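Long-range contacts in putative major capsid protein (Cafeteriavirus-dependent mavirus, PDB 6G43), which probably builds the shell of the virus particle as a trimeric capsomer whose subunits have the hexon-like double jelly-roll fold: residues S40-I45 with L269-V274; G66-G71 with P219-N224; Q352-I357 with A454-P459. All coordinates share one frame; numbering follows the deposited sequence.

Overall arrangement
Contacts 1 and 2 belong to one antiparallel sheet, their centres about 10 Å apart, and they meet where strand 258-273 runs beside strand 68-84; Asn272 of contact 1 reaches back to Gly66 of contact 2. Both are partly buried and lie near other subunits of the trimer. Contact 3, its centre about 45 Å from that of contact 1, across the chain's centre, joins strands 355-363 and 448-457 in a buried place that no other subunit touches. Paired backbones are common to all three. Contact 1 adds a ring under a glutamine, contact 2 a water bridge and an arginine leading away to carbonyls of the same chain, contact 3 mostly apolar packing.

Contact 1: S40-I45 with L269-V274; sequences STFQTI and LVQNWV
Phe42 and Gln271 face each other in an antiparallel pairing of strands 42-45 and 258-273, within the sheet of the N-terminal part of a probable double jelly roll. As cross-strand partners, in a non-hydrogen-bonded pair, they put their side chains on the same face, side by side. Gln271 CG, set beside its backbone N (chi1 -68°), is brought over the Phe42 ring, 3.5 Å from its centroid, in a CH-pi contact. The chain then runs out past the CZ rim, NE2 3.4 Å from Phe42 CZ, with the amide plane only 18° from the ring plane. Glutamine suits this partly exposed site because its methylenes offer the ring an apolar surface while its end is polar. Leu269 CD1 adds a second apolar neighbour, 3.8 Å from Phe42 CD2.

The next pair is hydrogen-bonded both ways: Gln43 N to Val270 O at 3.0 Å, and Val270 N to Gln43 O at 3.2 Å. Asn272 N also donates to Thr41 O at 3.0 Å. On the face of Val270, its CG2 meets Ile45 CD1 at 3.7 Å. Thr41 turns its methyl to Trp273, CG2 to CB 3.5 Å, while its hydroxyl bonds to Pro38 O.

Strand 68-84 continues the sheet through backbone bonds to Leu269, Gln271 and Trp273; strand 58-66 packs against Gln43, Ile45 and Asn272, and Leu373 of the second subunit against Phe42.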
# COMPACT_ATOMS: atom_id res chain seq x y z
N SER A 40 18.77 -14.86 19.89
CA SER A 40 20.02 -15.51 20.28
C SER A 40 19.95 -17.04 20.17
O SER A 40 20.84 -17.75 20.63
CB SER A 40 20.36 -15.13 21.73
OG SER A 40 19.32 -15.53 22.61
N THR A 41 18.90 -17.53 19.51
CA THR A 41 18.43 -18.91 19.64
C THR A 41 18.46 -19.71 18.33
O THR A 41 18.02 -20.87 18.30
CB THR A 41 16.99 -18.88 20.18
OG1 THR A 41 16.19 -18.02 19.35
CG2 THR A 41 16.97 -18.36 21.62
N PHE A 42 18.98 -19.12 17.25
CA PHE A 42 19.02 -19.79 15.95
C PHE A 42 20.12 -20.84 15.92
O PHE A 42 21.20 -20.64 16.47
CB PHE A 42 19.25 -18.76 14.83
CG PHE A 42 18.04 -17.94 14.51
CD1 PHE A 42 17.78 -16.75 15.19
CD2 PHE A 42 17.14 -18.34 13.52
CE1 PHE A 42 16.66 -15.99 14.89
CE2 PHE A 42 16.02 -17.58 13.22
CZ PHE A 42 15.78 -16.40 13.91
N GLN A 43 19.84 -21.98 15.28
CA GLN A 43 20.86 -22.99 15.01
C GLN A 43 20.68 -23.60 13.62
O GLN A 43 19.57 -23.69 13.09
CB GLN A 43 20.92 -24.09 16.09
CG GLN A 43 19.61 -24.42 16.80
CD GLN A 43 19.82 -25.45 17.90
OE1 GLN A 43 20.22 -25.11 19.01
NE2 GLN A 43 19.55 -26.71 17.60
N THR A 44 21.82 -24.00 13.04
CA THR A 44 21.90 -24.52 11.69
C THR A 44 22.03 -26.04 11.76
O THR A 44 22.99 -26.56 12.34
CB THR A 44 23.11 -23.92 10.95
OG1 THR A 44 23.03 -22.49 10.99
CG2 THR A 44 23.17 -24.38 9.50
N ILE A 45 21.07 -26.74 11.16
CA ILE A 45 21.04 -28.20 11.14
C ILE A 45 21.49 -28.67 9.76
O ILE A 45 20.86 -28.34 8.75
CB ILE A 45 19.63 -28.74 11.45
CG1 ILE A 45 19.17 -28.26 12.84
CG2 ILE A 45 19.60 -30.27 11.39
CD1 ILE A 45 17.67 -28.30 13.04
N LEU A 269 17.42 -23.91 8.93
CA LEU A 269 17.54 -22.91 10.00
C LEU A 269 16.31 -22.96 10.91
O LEU A 269 15.18 -22.79 10.44
CB LEU A 269 17.68 -21.50 9.41
CG LEU A 269 17.87 -20.33 10.38
CD1 LEU A 269 19.17 -20.45 11.16
CD2 LEU A 269 17.84 -19.01 9.62
N VAL A 270 16.54 -23.19 12.20
CA VAL A 270 15.48 -23.22 13.21
C VAL A 270 15.81 -22.28 14.37
O VAL A 270 16.97 -21.94 14.59
CB VAL A 270 15.28 -24.65 13.79
CG1 VAL A 270 14.96 -25.64 12.67
CG2 VAL A 270 16.51 -25.12 14.57
N GLN A 271 14.77 -21.86 15.09
CA GLN A 271 14.91 -21.20 16.39
C GLN A 271 14.59 -22.22 17.47
O GLN A 271 13.59 -22.92 17.37
CB GLN A 271 13.92 -20.05 16.53
CG GLN A 271 14.19 -18.86 15.63
CD GLN A 271 13.17 -17.76 15.81
OE1 GLN A 271 12.03 -17.89 15.36
NE2 GLN A 271 13.56 -16.67 16.47
N ASN A 272 15.43 -22.31 18.50
CA ASN A 272 15.18 -23.19 19.65
C ASN A 272 15.46 -22.46 20.96
O ASN A 272 16.57 -22.00 21.18
CB ASN A 272 16.04 -24.46 19.57
CG ASN A 272 15.65 -25.49 20.62
OD1 ASN A 272 16.36 -25.67 21.61
ND2 ASN A 272 14.52 -26.15 20.41
N TRP A 273 14.44 -22.38 21.82
CA TRP A 273 14.54 -21.62 23.07
C TRP A 273 13.67 -22.20 24.19
O TRP A 273 12.70 -22.90 23.93
CB TRP A 273 14.19 -20.15 22.83
CG TRP A 273 12.73 -19.85 22.59
CD1 TRP A 273 11.83 -19.36 23.50
CD2 TRP A 273 12.00 -20.00 21.37
NE1 TRP A 273 10.60 -19.20 22.92
CE2 TRP A 273 10.67 -19.59 21.61
CE3 TRP A 273 12.34 -20.45 20.08
CZ2 TRP A 273 9.68 -19.61 20.62
CZ3 TRP A 273 11.36 -20.47 19.09
CH2 TRP A 273 10.04 -20.06 19.37
N VAL A 274 14.05 -21.88 25.43
CA VAL A 274 13.31 -22.29 26.62
C VAL A 274 12.12 -21.35 26.82
O VAL A 274 12.28 -20.13 26.77
CB VAL A 274 14.20 -22.25 27.88
CG1 VAL A 274 13.41 -22.61 29.13
CG2 VAL A 274 15.41 -23.17 27.72

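Contact 2: G66-G71 with P219-N224; sequences GNLTGG and PVPFRN
Thr69 and Phe222 exchange two backbone hydrogen bonds, Thr69 N to Phe222 O and Phe222 N to Thr69 O, each 2.8 Å long, the second more bent at its hydrogen (146°). Asn67 O then takes the N-H of Asn224 at 2.7 Å, nearly straight, and the same oxygen receives a CA-H contact from Arg223, whose CA is 3.2 Å away.

Where the strands part, a water carries on the pairing: it accepts from Gly71 N at 3.1 Å and donates to Pro219 O at 2.7 Å. Proline has no N-H to give, which suits positions 219 and 221 in the loop leading into strand 222-235, before regular pairing begins; Pro221 O is taken by the hydroxyl of Tyr288. Having no side chain, Gly71 can bring its CA to 3.6 Å from Val220 O, on the side where a CB would stand; Phe222 CE2 is a further neighbour.

Leu68 CD2 rests on Arg223 CB, 3.8 Å away. With CG between the backbone N and carbonyl carbon (chi1 54°) and a bend at chi2, the arginine leads its guanidinium away to the carbonyls of Ser482, Lys284 and Pro283. The Thr69 hydroxyl and Gly66 O both bond to Asn272 ND2, the backbones of Leu68 and Gly70 to strand 258-273.

Asn224 is left-handed helical (phi 56°), which asparagine tolerates well; Asn67 is a less usual corner residue. The corner lets successive strands 58-66 and 68-84 both pair with strand 222-235, consistent with the curled antiparallel sheet of a probable jelly roll.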
# COMPACT_ATOMS: atom_id res chain seq x y z
N GLY A 66 14.71 -30.19 22.31
CA GLY A 66 13.90 -29.94 23.51
C GLY A 66 13.27 -28.56 23.50
O GLY A 66 13.56 -27.74 22.63
N ASN A 67 12.38 -28.33 24.47
CA ASN A 67 11.74 -27.02 24.68
C ASN A 67 10.98 -26.54 23.44
O ASN A 67 10.30 -27.34 22.81
CB ASN A 67 12.77 -26.01 25.21
CG ASN A 67 13.37 -26.43 26.54
OD1 ASN A 67 14.54 -26.80 26.61
ND2 ASN A 67 12.56 -26.40 27.59
N LEU A 68 11.11 -25.26 23.06
CA LEU A 68 10.32 -24.70 21.96
C LEU A 68 11.12 -24.59 20.68
O LEU A 68 12.27 -24.16 20.69
CB LEU A 68 9.75 -23.33 22.34
CG LEU A 68 8.89 -23.28 23.61
CD1 LEU A 68 8.26 -21.90 23.75
CD2 LEU A 68 7.82 -24.36 23.61
N THR A 69 10.49 -24.98 19.57
CA THR A 69 11.08 -24.88 18.24
C THR A 69 10.19 -24.00 17.37
O THR A 69 8.96 -24.16 17.36
CB THR A 69 11.27 -26.28 17.60
OG1 THR A 69 12.18 -27.04 18.40
CG2 THR A 69 11.83 -26.17 16.19
N GLY A 70 10.81 -23.06 16.65
CA GLY A 70 10.10 -22.08 15.82
C GLY A 70 9.18 -22.75 14.81
O GLY A 70 9.61 -23.66 14.09
N GLY A 71 7.93 -22.30 14.76
CA GLY A 71 6.90 -22.93 13.93
C GLY A 71 7.05 -22.80 12.43
O GLY A 71 6.39 -23.52 11.68
N PRO A 219 4.29 -16.93 14.31
CA PRO A 219 4.03 -18.38 14.33
C PRO A 219 4.05 -19.00 15.73
O PRO A 219 4.92 -18.66 16.55
CB PRO A 219 5.16 -18.95 13.47
CG PRO A 219 6.27 -17.96 13.59
CD PRO A 219 5.60 -16.62 13.70
N VAL A 220 3.10 -19.89 15.99
CA VAL A 220 3.04 -20.65 17.24
C VAL A 220 4.11 -21.74 17.17
O VAL A 220 4.11 -22.53 16.22
CB VAL A 220 1.65 -21.29 17.44
CG1 VAL A 220 1.61 -22.11 18.72
CG2 VAL A 220 0.57 -20.22 17.46
N PRO A 221 5.03 -21.79 18.16
CA PRO A 221 6.09 -22.80 18.12
C PRO A 221 5.63 -24.21 18.48
O PRO A 221 4.56 -24.39 19.08
CB PRO A 221 7.09 -22.29 19.17
CG PRO A 221 6.25 -21.53 20.14
CD PRO A 221 5.17 -20.89 19.32
N PHE A 222 6.44 -25.19 18.09
CA PHE A 222 6.26 -26.58 18.49
C PHE A 222 7.07 -26.84 19.75
O PHE A 222 8.02 -26.11 20.03
CB PHE A 222 6.73 -27.51 17.37
CG PHE A 222 5.92 -27.38 16.12
CD1 PHE A 222 4.69 -28.02 16.01
CD2 PHE A 222 6.37 -26.60 15.06
CE1 PHE A 222 3.93 -27.89 14.86
CE2 PHE A 222 5.61 -26.46 13.91
CZ PHE A 222 4.39 -27.11 13.81
N ARG A 223 6.70 -27.87 20.50
CA ARG A 223 7.33 -28.16 21.79
C ARG A 223 7.83 -29.59 21.92
O ARG A 223 7.16 -30.54 21.52
CB ARG A 223 6.38 -27.85 22.94
CG ARG A 223 5.04 -28.55 22.82
CD ARG A 223 4.51 -29.01 24.16
NE ARG A 223 3.20 -29.62 23.95
CZ ARG A 223 2.18 -29.60 24.81
NH1 ARG A 223 2.28 -29.00 26.00
NH2 ARG A 223 1.05 -30.19 24.47
N ASN A 224 9.04 -29.72 22.48
CA ASN A 224 9.58 -30.98 22.97
C ASN A 224 9.61 -32.08 21.91
O ASN A 224 8.94 -33.11 22.03
CB ASN A 224 8.82 -31.42 24.24
CG ASN A 224 9.59 -32.42 25.07
OD1 ASN A 224 10.82 -32.46 25.05
ND2 ASN A 224 8.87 -33.24 25.83
O HOH W 1 7.38 -19.82 16.50

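Contact 3: Q352-I357 with A454-P459; sequences QLAGII and ATFVTP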
# COMPACT_ATOMS: atom_id res chain seq x y z
N GLN A 352 2.90 -20.94 -18.09
CA GLN A 352 1.86 -20.58 -19.04
C GLN A 352 0.51 -21.11 -18.53
O GLN A 352 0.24 -22.31 -18.63
CB GLN A 352 2.19 -21.13 -20.43
CG GLN A 352 3.53 -20.66 -20.99
CD GLN A 352 3.58 -19.16 -21.23
OE1 GLN A 352 2.85 -18.63 -22.07
NE2 GLN A 352 4.45 -18.46 -20.50
N LEU A 353 -0.29 -20.21 -17.96
CA LEU A 353 -1.68 -20.53 -17.59
C LEU A 353 -2.62 -19.98 -18.66
O LEU A 353 -2.30 -18.99 -19.33
CB LEU A 353 -2.05 -19.94 -16.23
CG LEU A 353 -1.10 -20.10 -15.04
CD1 LEU A 353 -1.77 -19.58 -13.78
CD2 LEU A 353 -0.68 -21.54 -14.86
N ALA A 354 -3.77 -20.62 -18.80
CA ALA A 354 -4.80 -20.17 -19.72
C ALA A 354 -5.68 -19.10 -19.07
O ALA A 354 -5.83 -19.07 -17.84
CB ALA A 354 -5.65 -21.34 -20.18
N GLY A 355 -6.23 -18.22 -19.90
CA GLY A 355 -7.29 -17.31 -19.48
C GLY A 355 -8.62 -18.05 -19.51
O GLY A 355 -9.11 -18.39 -20.59
N ILE A 356 -9.19 -18.31 -18.34
CA ILE A 356 -10.48 -18.97 -18.22
C ILE A 356 -11.58 -17.94 -18.48
O ILE A 356 -11.69 -16.96 -17.75
CB ILE A 356 -10.68 -19.61 -16.82
CG1 ILE A 356 -9.60 -20.67 -16.55
CG2 ILE A 356 -12.06 -20.25 -16.70
CD1 ILE A 356 -9.57 -21.20 -15.14
N ILE A 357 -12.37 -18.19 -19.53
CA ILE A 357 -13.49 -17.31 -19.91
C ILE A 357 -14.87 -17.83 -19.48
O ILE A 357 -15.84 -17.06 -19.45
CB ILE A 357 -13.51 -17.00 -21.43
CG1 ILE A 357 -13.70 -18.27 -22.28
CG2 ILE A 357 -12.22 -16.28 -21.82
CD1 ILE A 357 -14.07 -17.98 -23.72
N ALA A 454 -14.23 -26.17 -17.74
CA ALA A 454 -13.61 -24.86 -17.92
C ALA A 454 -13.44 -24.58 -19.40
O ALA A 454 -12.87 -25.39 -20.13
CB ALA A 454 -12.27 -24.81 -17.21
N THR A 455 -13.95 -23.43 -19.85
CA THR A 455 -13.74 -22.92 -21.20
C THR A 455 -12.65 -21.85 -21.12
O THR A 455 -12.74 -20.94 -20.29
CB THR A 455 -15.03 -22.33 -21.79
OG1 THR A 455 -16.09 -23.29 -21.69
CG2 THR A 455 -14.85 -21.95 -23.26
N PHE A 456 -11.64 -21.96 -21.98
CA PHE A 456 -10.45 -21.11 -21.88
C PHE A 456 -9.76 -20.80 -23.20
O PHE A 456 -9.97 -21.48 -24.21
CB PHE A 456 -9.44 -21.74 -20.91
CG PHE A 456 -8.97 -23.11 -21.32
CD1 PHE A 456 -9.69 -24.25 -20.94
CD2 PHE A 456 -7.80 -23.28 -22.06
CE1 PHE A 456 -9.26 -25.52 -21.31
CE2 PHE A 456 -7.37 -24.55 -22.43
CZ PHE A 456 -8.10 -25.67 -22.05
N VAL A 457 -8.94 -19.76 -23.16
CA VAL A 457 -8.12 -19.32 -24.30
C VAL A 457 -6.64 -19.41 -23.91
O VAL A 457 -6.29 -19.21 -22.74
CB VAL A 457 -8.48 -17.89 -24.77
CG1 VAL A 457 -9.93 -17.83 -25.21
CG2 VAL A 457 -8.21 -16.83 -23.70
N THR A 458 -5.79 -19.71 -24.89
CA THR A 458 -4.36 -19.93 -24.67
C THR A 458 -3.51 -18.90 -25.42
O THR A 458 -3.97 -18.33 -26.41
CB THR A 458 -3.96 -21.35 -25.11
OG1 THR A 458 -4.36 -21.56 -26.47
CG2 THR A 458 -4.64 -22.39 -24.23
N PRO A 459 -2.28 -18.64 -24.93
CA PRO A 459 -1.39 -17.63 -25.54
C PRO A 459 -0.55 -18.07 -26.75
O PRO A 459 0.23 -17.27 -27.25
CB PRO A 459 -0.47 -17.25 -24.38
CG PRO A 459 -0.35 -18.51 -23.60
CD PRO A 459 -1.71 -19.15 -23.67
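Ile357 leans over Thr455, to which its own backbone is bonded. With CG1 set between the backbone N and the carbonyl carbon (chi1 62°), the chain runs across the neighbouring strand. Its CB is still 4.2 Å from Thr455 O; CG1 comes to 3.5 Å from that same oxygen, the one that accepts from Ile357 N. Both CG1 and the tip, CD1, lie near the methyl CG2 of Thr455, at 4.0 and 4.1 Å. The other branch, CG2, meets Val457 CG1 only loosely, at 4.4 Å; beta-branching lets one residue reach toward both neighbours.

Gly355 and Val457 form the hydrogen-bonded pair, Val457 N to Gly355 O at 2.9 Å and Gly355 N to Val457 O in return. These strands, 355-363 and 448-457, are the central two of a four-stranded antiparallel sheet within the V20 C-terminal family region, probably part of the second jelly roll. Glycine brings no side chain up to Val457, whose CG2 packs 3.6 Å from Gly355 O. Ala354, nearly as small, sets its CB 3.5 Å from Phe456 CD2, and the large ring goes on to Val339 of the other sheet and Leu321 of the neighbouring strand.

Ile356 turns its backbone N and O away from this pairing, to Ser424 OG and Gln375 NE2 respectively. Past the end of the strand, Gln352 OE1 lies against Pro459 CG, while its NE2 bonds to Asn152 O and Pro350 O.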